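Local coordinates for protein glycoside hydrolase family 61 (Trichoderma reesei QM6a, PDB 5O2X) that probably cleaves cellulose oxidatively as a copper-dependent lytic polysaccharide monooxygenase of Auxiliary Activity family 9, at residues V32-A37 against K58-A63; E110-D115 against L188-V193; N137-V142 against Q234-A239. One frame throughout, in Å; residues are numbered along the deposited sequence.

In the fold
The three contacts follow one chain through a family 9 lytic polysaccharide monooxygenase, whose core is built from two beta sheets. Interaction 1 ties two loops together beside strand 172-183, and its K58 side chain lies about 12 Å from the bound copper. Interactions 2 and 3 have centres about 23 Å apart but meet where the two sheets face each other: D115 OD2 lies 2.9 Å from W140 NE1, a probable hydrogen bond, and I114 packs on V142. Interaction 1 touches neither of them. Interaction 3 fastens the late segment 234-239, which probably belongs to the predicted linker found to be integral to the catalytic domain, and all three contacts carry glycans.

Interaction 1 (V32-A37 against K58-A63); sequences VGWTAA and KNATNA. With NAG (2-acetamido-2-deoxy-beta-D-glucopyranose), chain B.
Segments 32-37 and 58-63 run roughly antiparallel through a single bridge between T35 and T61, with T35 N to T61 O at 3.0 Å and T61 N to T35 O at 2.9 Å, and a further bond joins A37 N to K58 O at 2.9 Å. W34 carries the side-chain contact. N62 CA sits 3.4 Å from the centroid of its six-membered ring, almost on the ring normal, a CH-pi contact, and the N62 amide lies alongside, its plane 26° from that of the indole. The small CB of A63 fits against W34 CD1 at 3.7 Å, while A60 CB meets the ring edge. A broad, flat indole suits this place because its face receives the backbone of N62 and A63; an alanine here would probably leave N62 CA and A63 without the surface they rest on and N179 without its indole N-H. The loop bears a glycan on N59 ND2. W34 NE1 bonds to N179 OD1 and its side chain touches C177, both on strand 172-183, and also C56 of helix 53-56; N62 ND2 is hydrogen-bonded to C101 O and V104 O, tying the paired loops to the sheet and the loop before strand 110-121.

Interaction 2 (E110-D115 against L188-V193); sequences EFFKID and LQPSGV. With MAN (alpha-D-mannopyranose), chain D.
F112 and P190 make the main side-chain contact. The pyrrolidine lies over one face of the phenyl ring, with P190 CD 3.7 Å from the ring centroid and 11° off its normal, a CH-pi contact; P190 CG stands 3.7 Å from F112 CD2. The ring is brought there by a first torsion of 54°, which sets CG between the backbone N and the carbonyl carbon. Proline suits the spot because its rigid ring presents several C-H groups to an aromatic face. Q189 crosses F112 at about a right angle, and its amide is fixed from outside, by Y153 OH at NE2 and N96 ND2 at OE1.

Beside this packing, F111 and V193 form an antiparallel hydrogen-bonded pair: F111 N to V193 O and V193 N to F111 O both measure 2.8 Å, each donor standing well above the plane of the carbonyl it meets. G192 passes so close to the strand that a side chain would run into E110 O and F111 N, which is a likely reason for glycine here.

The second shell is water and sugar. A water accepts from G192 N at 2.8 Å; in one of two modelled conformers of E110 it also donates to OE1, so this bridge is doubtful as a permanent link. S191 OG is glycosylated with mannose, and the sugar folds back to give a hydrogen bond from O4 to G192 O at 3.0 Å while also touching V193 CG2.

The contact adds the short strand 193-194 to strand 110-121, whose other neighbour here is strand 90-96. F111 packs on Y93 and A95 of that strand, F112 on L94 and on Y153 of strand 151-161, and V225 covers both F112 and P190. Further along, I114 and D115 both face D92 in a classic beta bulge.

Interaction 3 (N137-V142 against Q234-A239); sequences NNTWVV and QGSSAA. With MAN (alpha-D-mannopyranose), chain M; NAG (2-acetamido-2-deoxy-beta-D-glucopyranose), chain C; MAN (alpha-D-mannopyranose), chain N.
Strand 139-142 and the irregular segment 234-239 run past each other without a backbone-to-backbone hydrogen bond; their alpha carbons come no nearer than 5.8 Å, between V141 and Q234. The direct hydrogen bonds between the segments all come from one side chain instead. Q234 turns its amide onto the backbone of V141, taking the N-H of V141 on OE1 at 2.9 Å and giving NE2 to V141 O at 2.9 Å. Both bonds lie in the plane of the accepting carbonyl, on a lone pair, and the second is almost straight at 173°. Glutamine suits this place because its amide offers a donor and an acceptor side by side, as a neighbouring strand would. A bend at chi2, -62°, sets CD back from an extended course.

The same amide is stacked on the indole of W140, the two planes 20° apart, with OE1 3.3 Å from W140 CE3 and toward the rim of the ring. NE2 has a second acceptor in V232 O. T139 OG1 rests near S236 CB and is joined through a water to G235 N, while its own strongest partner is N136 O.

Sugars extend the contact. S236 OG carries a mannose whose C1 lies 3.6 Å from T139 CG2 and whose O2 accepts from N137 ND2 at 2.9 Å; that nitrogen also bears an N-acetylglucosamine, so the glycosylated amide of one segment is bonded to the sugar of the other. S237 OG carries a second mannose, near the V141 side chain.

Strand 139-143 is an outermost strand of its sheet, paired with strand 74-80, and segment 234-239 runs on toward strand 241-243 at the opposite margin. W140 packs on I90 and D92 of strand 90-96 and on V117 of strand 110-121, bringing the two sheets together.

Interaction 1 (V32-A37 against K58-A63)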
loop_
_atom_site.group_PDB
_atom_site.type_symbol
_atom_site.label_atom_id
_atom_site.label_comp_id
_atom_site.label_asym_id
_atom_site.label_seq_id
_atom_site.Cartn_x
_atom_site.Cartn_y
_atom_site.Cartn_z
ATOM N N VAL A 32 -3.369 -12.593 -5.337
ATOM C CA VAL A 32 -2.783 -12.166 -4.069
ATOM C C VAL A 32 -3.318 -10.852 -3.585
ATOM O O VAL A 32 -3.129 -10.507 -2.420
ATOM C CB VAL A 32 -1.245 -12.130 -4.176
ATOM C CG1 VAL A 32 -0.688 -13.489 -4.477
ATOM C CG2 VAL A 32 -0.762 -11.102 -5.163
ATOM N N GLY A 33 -3.986 -10.072 -4.455
ATOM C CA GLY A 33 -4.599 -8.814 -4.069
ATOM C C GLY A 33 -6.002 -9.013 -3.558
ATOM O O GLY A 33 -6.752 -9.846 -4.086
ATOM N N TRP A 34 -6.375 -8.255 -2.517
ATOM C CA TRP A 34 -7.725 -8.368 -1.956
ATOM C C TRP A 34 -8.788 -7.928 -2.964
ATOM O O TRP A 34 -8.578 -7.073 -3.817
ATOM C CB TRP A 34 -7.812 -7.547 -0.682
ATOM C CG TRP A 34 -7.136 -8.210 0.511
ATOM C CD1 TRP A 34 -5.938 -8.864 0.525
ATOM C CD2 TRP A 34 -7.703 -8.340 1.816
ATOM N NE1 TRP A 34 -5.724 -9.392 1.783
ATOM C CE2 TRP A 34 -6.804 -9.117 2.583
ATOM C CE3 TRP A 34 -8.920 -7.956 2.393
ATOM C CZ2 TRP A 34 -7.073 -9.515 3.885
ATOM C CZ3 TRP A 34 -9.163 -8.345 3.696
ATOM C CH2 TRP A 34 -8.272 -9.121 4.415
ATOM N N THR A 35 -9.960 -8.548 -2.835
ATOM C CA THR A 35 -11.115 -8.102 -3.614
ATOM C C THR A 35 -11.650 -6.812 -3.018
ATOM O O THR A 35 -11.792 -6.742 -1.805
ATOM C CB THR A 35 -12.196 -9.183 -3.568
ATOM O OG1 THR A 35 -11.646 -10.384 -4.137
ATOM C CG2 THR A 35 -13.463 -8.780 -4.304
ATOM N N ALA A 36 -11.891 -5.797 -3.826
ATOM C CA ALA A 36 -12.400 -4.529 -3.322
ATOM C C ALA A 36 -13.292 -3.889 -4.379
ATOM O O ALA A 36 -13.275 -4.255 -5.557
ATOM C CB ALA A 36 -11.279 -3.598 -2.899
ATOM N N ALA A 37 -14.058 -2.898 -3.929
ATOM C CA ALA A 37 -15.134 -2.316 -4.725
ATOM C C ALA A 37 -14.766 -0.953 -5.330
ATOM O O ALA A 37 -15.663 -0.163 -5.644
ATOM C CB ALA A 37 -16.415 -2.261 -3.922
ATOM N N LYS A 58 -12.641 -0.186 -0.325
ATOM C CA LYS A 58 -14.073 -0.334 -0.118
ATOM C C LYS A 58 -14.534 -1.784 -0.154
ATOM O O LYS A 58 -14.271 -2.545 -1.074
ATOM C CB LYS A 58 -14.837 0.481 -1.160
ATOM C CG LYS A 58 -14.681 1.956 -0.949
ATOM C CD LYS A 58 -15.467 2.742 -2.024
ATOM C CE LYS A 58 -15.304 4.227 -1.871
ATOM N NZ LYS A 58 -16.106 4.937 -2.901
ATOM N N ASN A 59 -15.275 -2.153 0.900
ATOM C CA ASN A 59 -15.924 -3.452 0.994
ATOM C C ASN A 59 -14.937 -4.586 0.838
ATOM O O ASN A 59 -15.316 -5.679 0.455
ATOM C CB ASN A 59 -17.070 -3.574 -0.026
ATOM C CG ASN A 59 -18.162 -2.628 0.237
ATOM O OD1 ASN A 59 -18.222 -1.981 1.269
ATOM N ND2 ASN A 59 -19.106 -2.575 -0.714
ATOM N N ALA A 60 -13.654 -4.391 1.216
ATOM C CA ALA A 60 -12.674 -5.376 0.791
ATOM C C ALA A 60 -12.881 -6.714 1.501
ATOM O O ALA A 60 -13.178 -6.762 2.693
ATOM C CB ALA A 60 -11.261 -4.879 1.049
ATOM N N THR A 61 -12.636 -7.771 0.745
ATOM C CA THR A 61 -12.650 -9.129 1.271
ATOM C C THR A 61 -11.349 -9.810 0.898
ATOM O O THR A 61 -10.683 -9.476 -0.095
ATOM C CB THR A 61 -13.890 -9.917 0.764
ATOM O OG1 THR A 61 -13.913 -9.917 -0.661
ATOM C CG2 THR A 61 -15.157 -9.352 1.283
ATOM N N ASN A 62 -10.997 -10.796 1.698
ATOM C CA ASN A 62 -9.662 -11.361 1.671
ATOM C C ASN A 62 -9.305 -11.902 0.294
ATOM O O ASN A 62 -10.065 -12.657 -0.321
ATOM C CB ASN A 62 -9.551 -12.526 2.647
ATOM C CG ASN A 62 -9.871 -12.151 4.079
ATOM O OD1 ASN A 62 -10.930 -11.578 4.358
ATOM N ND2 ASN A 62 -8.982 -12.478 5.003
ATOM N N ALA A 63 -8.073 -11.645 -0.144
ATOM C CA ALA A 63 -7.487 -12.422 -1.220
ATOM C C ALA A 63 -7.467 -13.887 -0.802
ATOM O O ALA A 63 -7.226 -14.201 0.370
ATOM C CB ALA A 63 -6.063 -11.953 -1.513
HETATM C C1 NAG B . -20.277 -1.793 -0.523
HETATM C C2 NAG B . -20.893 -1.375 -1.856
HETATM C C3 NAG B . -22.221 -0.667 -1.555
HETATM C C4 NAG B . -23.128 -1.501 -0.696
HETATM C C5 NAG B . -22.405 -1.976 0.540
HETATM C C6 NAG B . -23.204 -2.966 1.419
HETATM C C7 NAG B . -19.671 -0.488 -3.785
HETATM C C8 NAG B . -18.836 0.639 -4.320
HETATM N N2 NAG B . -20.009 -0.426 -2.525
HETATM O O3 NAG B . -22.883 -0.368 -2.808
HETATM O O4 NAG B . -24.307 -0.769 -0.336
HETATM O O5 NAG B . -21.210 -2.636 0.163
HETATM O O6 NAG B . -23.797 -3.985 0.638
HETATM O O7 NAG B . -20.008 -1.414 -4.501
#

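Interaction 2 (E110-D115 against L188-V193)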
loop_
_atom_site.group_PDB
_atom_site.type_symbol
_atom_site.label_atom_id
_atom_site.label_comp_id
_atom_site.label_asym_id
_atom_site.label_seq_id
_atom_site.Cartn_x
_atom_site.Cartn_y
_atom_site.Cartn_z
ATOM N N GLU A 110 -3.198 -5.426 12.781
ATOM C CA GLU A 110 -2.460 -4.347 13.420
ATOM C C GLU A 110 -1.222 -4.049 12.565
ATOM O O GLU A 110 -0.247 -4.821 12.516
ATOM C CB GLU A 110 -2.119 -4.716 14.856
ATOM C CG GLU A 110 -3.373 -4.860 15.711
ATOM C CD GLU A 110 -3.107 -5.345 17.094
ATOM O OE1 GLU A 110 -1.938 -5.447 17.490
ATOM O OE2 GLU A 110 -4.099 -5.639 17.794
ATOM N N PHE A 111 -1.292 -2.921 11.879
ATOM C CA PHE A 111 -0.342 -2.546 10.849
ATOM C C PHE A 111 0.856 -1.823 11.433
ATOM O O PHE A 111 0.713 -0.849 12.184
ATOM C CB PHE A 111 -1.018 -1.626 9.842
ATOM C CG PHE A 111 -2.079 -2.312 9.044
ATOM C CD1 PHE A 111 -1.748 -3.122 7.968
ATOM C CD2 PHE A 111 -3.419 -2.196 9.395
ATOM C CE1 PHE A 111 -2.719 -3.803 7.240
ATOM C CE2 PHE A 111 -4.388 -2.889 8.687
ATOM C CZ PHE A 111 -4.049 -3.670 7.599
ATOM N N PHE A 112 2.061 -2.267 11.047
ATOM C CA PHE A 112 3.296 -1.540 11.323
ATOM C C PHE A 112 3.850 -1.028 9.989
ATOM O O PHE A 112 3.772 -1.697 8.959
ATOM C CB PHE A 112 4.314 -2.385 12.111
ATOM C CG PHE A 112 4.660 -3.728 11.515
ATOM C CD1 PHE A 112 3.918 -4.874 11.860
ATOM C CD2 PHE A 112 5.730 -3.883 10.669
ATOM C CE1 PHE A 112 4.250 -6.089 11.356
ATOM C CE2 PHE A 112 6.072 -5.126 10.179
ATOM C CZ PHE A 112 5.338 -6.241 10.513
ATOM N N LYS A 113 4.388 0.196 10.034
ATOM C CA LYS A 113 4.829 0.869 8.818
ATOM C C LYS A 113 6.248 0.475 8.458
ATOM O O LYS A 113 7.177 0.651 9.278
ATOM C CB LYS A 113 4.722 2.384 9.017
ATOM C CG LYS A 113 4.996 3.165 7.747
ATOM C CD LYS A 113 4.981 4.669 7.931
ATOM C CE LYS A 113 3.571 5.239 8.013
ATOM N NZ LYS A 113 3.618 6.643 8.526
ATOM N N ILE A 114 6.427 -0.041 7.254
ATOM C CA ILE A 114 7.757 -0.430 6.782
ATOM C C ILE A 114 8.408 0.558 5.821
ATOM O O ILE A 114 9.623 0.481 5.661
ATOM C CB ILE A 114 7.771 -1.871 6.210
ATOM C CG1 ILE A 114 6.912 -2.043 4.974
ATOM C CG2 ILE A 114 7.422 -2.865 7.311
ATOM C CD1 ILE A 114 7.169 -3.355 4.238
ATOM N N ASP A 115 7.661 1.487 5.228
ATOM C CA ASP A 115 8.279 2.593 4.508
ATOM C C ASP A 115 7.296 3.731 4.453
ATOM O O ASP A 115 6.101 3.606 4.768
ATOM C CB ASP A 115 8.862 2.212 3.125
ATOM C CG ASP A 115 7.897 2.218 1.965
ATOM O OD1 ASP A 115 6.679 2.154 2.218
ATOM O OD2 ASP A 115 8.376 2.263 0.803
ATOM N N LEU A 188 12.041 -10.069 14.105
ATOM C CA LEU A 188 11.417 -8.752 14.235
ATOM C C LEU A 188 9.885 -8.893 14.124
ATOM O O LEU A 188 9.399 -9.426 13.115
ATOM C CB LEU A 188 11.943 -7.848 13.143
ATOM C CG LEU A 188 11.449 -6.429 13.096
ATOM C CD1 LEU A 188 12.021 -5.673 14.265
ATOM C CD2 LEU A 188 11.806 -5.745 11.784
ATOM N N GLN A 189 9.176 -8.373 15.103
ATOM C CA GLN A 189 7.710 -8.428 15.112
ATOM C C GLN A 189 7.186 -7.130 15.703
ATOM O O GLN A 189 6.869 -7.056 16.873
ATOM C CB GLN A 189 7.203 -9.683 15.832
ATOM C CG GLN A 189 5.716 -9.968 15.592
ATOM C CD GLN A 189 5.360 -10.248 14.150
ATOM O OE1 GLN A 189 4.592 -9.523 13.534
ATOM N NE2 GLN A 189 5.889 -11.345 13.631
ATOM N N PRO A 190 7.150 -6.067 14.890
ATOM C CA PRO A 190 6.918 -4.734 15.416
ATOM C C PRO A 190 5.476 -4.512 15.854
ATOM O O PRO A 190 4.546 -5.118 15.349
ATOM C CB PRO A 190 7.251 -3.826 14.223
ATOM C CG PRO A 190 8.144 -4.628 13.389
ATOM C CD PRO A 190 7.568 -5.998 13.477
ATOM N N SER A 191 5.327 -3.588 16.782
ATOM C CA SER A 191 4.042 -3.142 17.271
ATOM C C SER A 191 3.241 -2.424 16.196
ATOM O O SER A 191 3.782 -1.557 15.518
ATOM C CB SER A 191 4.286 -2.182 18.445
ATOM O OG SER A 191 3.102 -1.675 18.946
ATOM N N GLY A 192 1.991 -2.820 16.017
ATOM C CA GLY A 192 1.137 -2.213 14.989
ATOM C C GLY A 192 -0.044 -1.441 15.524
ATOM O O GLY A 192 -0.276 -1.362 16.726
ATOM N N VAL A 193 -0.768 -0.830 14.577
ATOM C CA VAL A 193 -1.915 0.013 14.824
ATOM C C VAL A 193 -3.080 -0.532 14.005
ATOM O O VAL A 193 -2.929 -0.834 12.795
ATOM C CB VAL A 193 -1.593 1.481 14.399
ATOM C CG1 VAL A 193 -2.821 2.370 14.509
ATOM C CG2 VAL A 193 -0.450 2.033 15.232
HETATM C C1 MAN D . 3.347 -0.598 19.907
HETATM C C2 MAN D . 2.123 -0.709 20.803
HETATM C C3 MAN D . 0.872 -0.407 20.011
HETATM C C4 MAN D . 1.014 0.944 19.286
HETATM C C5 MAN D . 2.284 1.004 18.446
HETATM C C6 MAN D . 2.427 2.406 17.860
HETATM O O2 MAN D . 2.194 0.227 21.897
HETATM O O3 MAN D . -0.263 -0.425 20.892
HETATM O O4 MAN D . -0.119 1.113 18.420
HETATM O O5 MAN D . 3.428 0.689 19.249
HETATM O O6 MAN D . 3.448 2.487 16.899
HETATM O O HOH W 1 0.803 -4.986 17.366
#

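Interaction 3 (N137-V142 against Q234-A239)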
loop_
_atom_site.group_PDB
_atom_site.type_symbol
_atom_site.label_atom_id
_atom_site.label_comp_id
_atom_site.label_asym_id
_atom_site.label_seq_id
_atom_site.Cartn_x
_atom_site.Cartn_y
_atom_site.Cartn_z
ATOM N N ASN A 137 7.782 4.795 -14.325
ATOM C CA ASN A 137 6.704 4.107 -15.032
ATOM C C ASN A 137 5.631 3.588 -14.083
ATOM O O ASN A 137 5.115 2.476 -14.264
ATOM C CB ASN A 137 7.173 3.003 -15.983
ATOM C CG ASN A 137 6.070 2.616 -16.949
ATOM O OD1 ASN A 137 5.365 3.498 -17.468
ATOM N ND2 ASN A 137 5.913 1.330 -17.211
ATOM N N ASN A 138 5.231 4.427 -13.116
ATOM C CA ASN A 138 4.109 4.119 -12.271
ATOM C C ASN A 138 4.354 2.965 -11.306
ATOM O O ASN A 138 3.459 2.191 -10.986
ATOM C CB ASN A 138 2.800 3.881 -13.078
ATOM C CG ASN A 138 1.864 5.049 -13.087
ATOM O OD1 ASN A 138 2.280 6.221 -13.095
ATOM N ND2 ASN A 138 0.575 4.733 -13.073
ATOM N N THR A 139 5.603 2.892 -10.799
ATOM C CA THR A 139 5.955 1.835 -9.874
ATOM C C THR A 139 6.472 2.408 -8.576
ATOM O O THR A 139 6.975 3.536 -8.495
ATOM C CB THR A 139 6.972 0.848 -10.459
ATOM O OG1 THR A 139 8.249 1.471 -10.654
ATOM C CG2 THR A 139 6.471 0.231 -11.749
ATOM N N TRP A 140 6.407 1.556 -7.541
ATOM C CA TRP A 140 7.012 1.811 -6.222
ATOM C C TRP A 140 7.627 0.523 -5.779
ATOM O O TRP A 140 7.035 -0.554 -5.974
ATOM C CB TRP A 140 5.973 2.284 -5.209
ATOM C CG TRP A 140 6.567 2.760 -3.930
ATOM C CD1 TRP A 140 6.635 2.091 -2.724
ATOM C CD2 TRP A 140 7.264 3.989 -3.730
ATOM N NE1 TRP A 140 7.295 2.840 -1.800
ATOM C CE2 TRP A 140 7.711 4.010 -2.373
ATOM C CE3 TRP A 140 7.553 5.085 -4.549
ATOM C CZ2 TRP A 140 8.417 5.096 -1.832
ATOM C CZ3 TRP A 140 8.226 6.148 -4.015
ATOM C CH2 TRP A 140 8.678 6.145 -2.688
ATOM N N VAL A 141 8.803 0.589 -5.124
ATOM C CA VAL A 141 9.511 -0.576 -4.602
ATOM C C VAL A 141 9.576 -0.505 -3.096
ATOM O O VAL A 141 9.990 0.515 -2.545
ATOM C CB VAL A 141 10.937 -0.651 -5.188
ATOM C CG1 VAL A 141 11.713 -1.833 -4.601
ATOM C CG2 VAL A 141 10.844 -0.780 -6.702
ATOM N N VAL A 142 9.187 -1.607 -2.424
ATOM C CA VAL A 142 9.355 -1.750 -0.958
ATOM C C VAL A 142 10.191 -2.991 -0.712
ATOM O O VAL A 142 10.094 -3.967 -1.436
ATOM C CB VAL A 142 7.971 -1.781 -0.237
ATOM C CG1 VAL A 142 7.259 -3.102 -0.462
ATOM C CG2 VAL A 142 8.097 -1.449 1.247
ATOM N N GLN A 234 14.530 3.489 -5.378
ATOM C CA GLN A 234 13.455 3.306 -6.357
ATOM C C GLN A 234 14.013 3.096 -7.761
ATOM O O GLN A 234 15.081 3.564 -8.092
ATOM C CB GLN A 234 12.530 4.505 -6.357
ATOM C CG GLN A 234 11.873 4.722 -4.990
ATOM C CD GLN A 234 11.005 3.548 -4.605
ATOM O OE1 GLN A 234 10.088 3.157 -5.368
ATOM N NE2 GLN A 234 11.305 2.920 -3.496
ATOM N N GLY A 235 13.241 2.415 -8.585
ATOM C CA GLY A 235 13.582 2.135 -9.965
ATOM C C GLY A 235 12.848 0.898 -10.414
ATOM O O GLY A 235 12.797 -0.100 -9.723
ATOM N N SER A 236 12.240 0.983 -11.598
ATOM C CA SER A 236 11.433 -0.124 -12.111
ATOM C C SER A 236 12.333 -1.222 -12.631
ATOM O O SER A 236 13.424 -0.976 -13.128
ATOM C CB SER A 236 10.569 0.424 -13.222
ATOM O OG SER A 236 9.734 -0.659 -13.661
ATOM N N SER A 237 11.857 -2.455 -12.538
ATOM C CA SER A 237 12.522 -3.569 -13.206
ATOM C C SER A 237 11.452 -4.490 -13.750
ATOM O O SER A 237 10.318 -4.525 -13.269
ATOM C CB SER A 237 13.471 -4.305 -12.283
ATOM O OG SER A 237 12.734 -5.051 -11.370
ATOM N N ALA A 238 11.839 -5.213 -14.795
ATOM C CA ALA A 238 10.941 -6.112 -15.488
ATOM C C ALA A 238 10.829 -7.435 -14.747
ATOM O O ALA A 238 11.780 -7.881 -14.102
ATOM C CB ALA A 238 11.447 -6.365 -16.904
ATOM N N ALA A 239 9.697 -8.100 -14.871
ATOM C CA ALA A 239 9.594 -9.464 -14.435
ATOM C C ALA A 239 10.323 -10.378 -15.380
ATOM O O ALA A 239 10.445 -10.101 -16.590
ATOM C CB ALA A 239 8.138 -9.888 -14.381
HETATM C C1 MAN M . 8.710 -0.219 -14.554
HETATM C C2 MAN M . 7.871 -1.427 -14.862
HETATM C C3 MAN M . 8.641 -2.433 -15.689
HETATM C C4 MAN M . 9.265 -1.801 -16.906
HETATM C C5 MAN M . 10.032 -0.544 -16.514
HETATM C C6 MAN M . 10.521 0.237 -17.709
HETATM O O2 MAN M . 6.725 -0.968 -15.585
HETATM O O3 MAN M . 7.784 -3.512 -16.093
HETATM O O4 MAN M . 10.169 -2.743 -17.502
HETATM O O5 MAN M . 9.246 0.345 -15.727
HETATM O O6 MAN M . 11.379 1.304 -17.302
HETATM C C1 NAG C . 4.844 0.826 -18.070
HETATM C C2 NAG C . 5.299 -0.202 -19.062
HETATM C C3 NAG C . 4.096 -0.603 -19.913
HETATM C C4 NAG C . 2.956 -1.093 -19.067
HETATM C C5 NAG C . 2.651 -0.119 -17.939
HETATM C C6 NAG C . 1.735 -0.711 -16.909
HETATM C C7 NAG C . 7.398 -0.421 -20.273
HETATM C C8 NAG C . 8.414 0.260 -21.133
HETATM N N2 NAG C . 6.365 0.318 -19.883
HETATM O O3 NAG C . 4.442 -1.603 -20.884
HETATM O O4 NAG C . 1.761 -1.280 -19.853
HETATM O O5 NAG C . 3.878 0.215 -17.223
HETATM O O6 NAG C . 2.238 -1.934 -16.396
HETATM O O7 NAG C . 7.527 -1.603 -19.914
HETATM C C1 MAN N . 13.561 -5.771 -10.443
HETATM C C2 MAN N . 12.767 -6.948 -9.897
HETATM C C3 MAN N . 11.636 -6.436 -8.976
HETATM C C4 MAN N . 12.235 -5.568 -7.891
HETATM C C5 MAN N . 12.995 -4.426 -8.555
HETATM C C6 MAN N . 13.698 -3.538 -7.570
HETATM O O2 MAN N . 13.599 -7.828 -9.168
HETATM O O3 MAN N . 10.926 -7.552 -8.446
HETATM O O4 MAN N . 11.188 -5.071 -7.070
HETATM O O5 MAN N . 14.010 -4.919 -9.410
HETATM O O6 MAN N . 14.516 -4.326 -6.666
HETATM O O HOH W 2 9.389 4.554 -7.665
HETATM O O HOH W 3 10.401 2.138 -8.851
#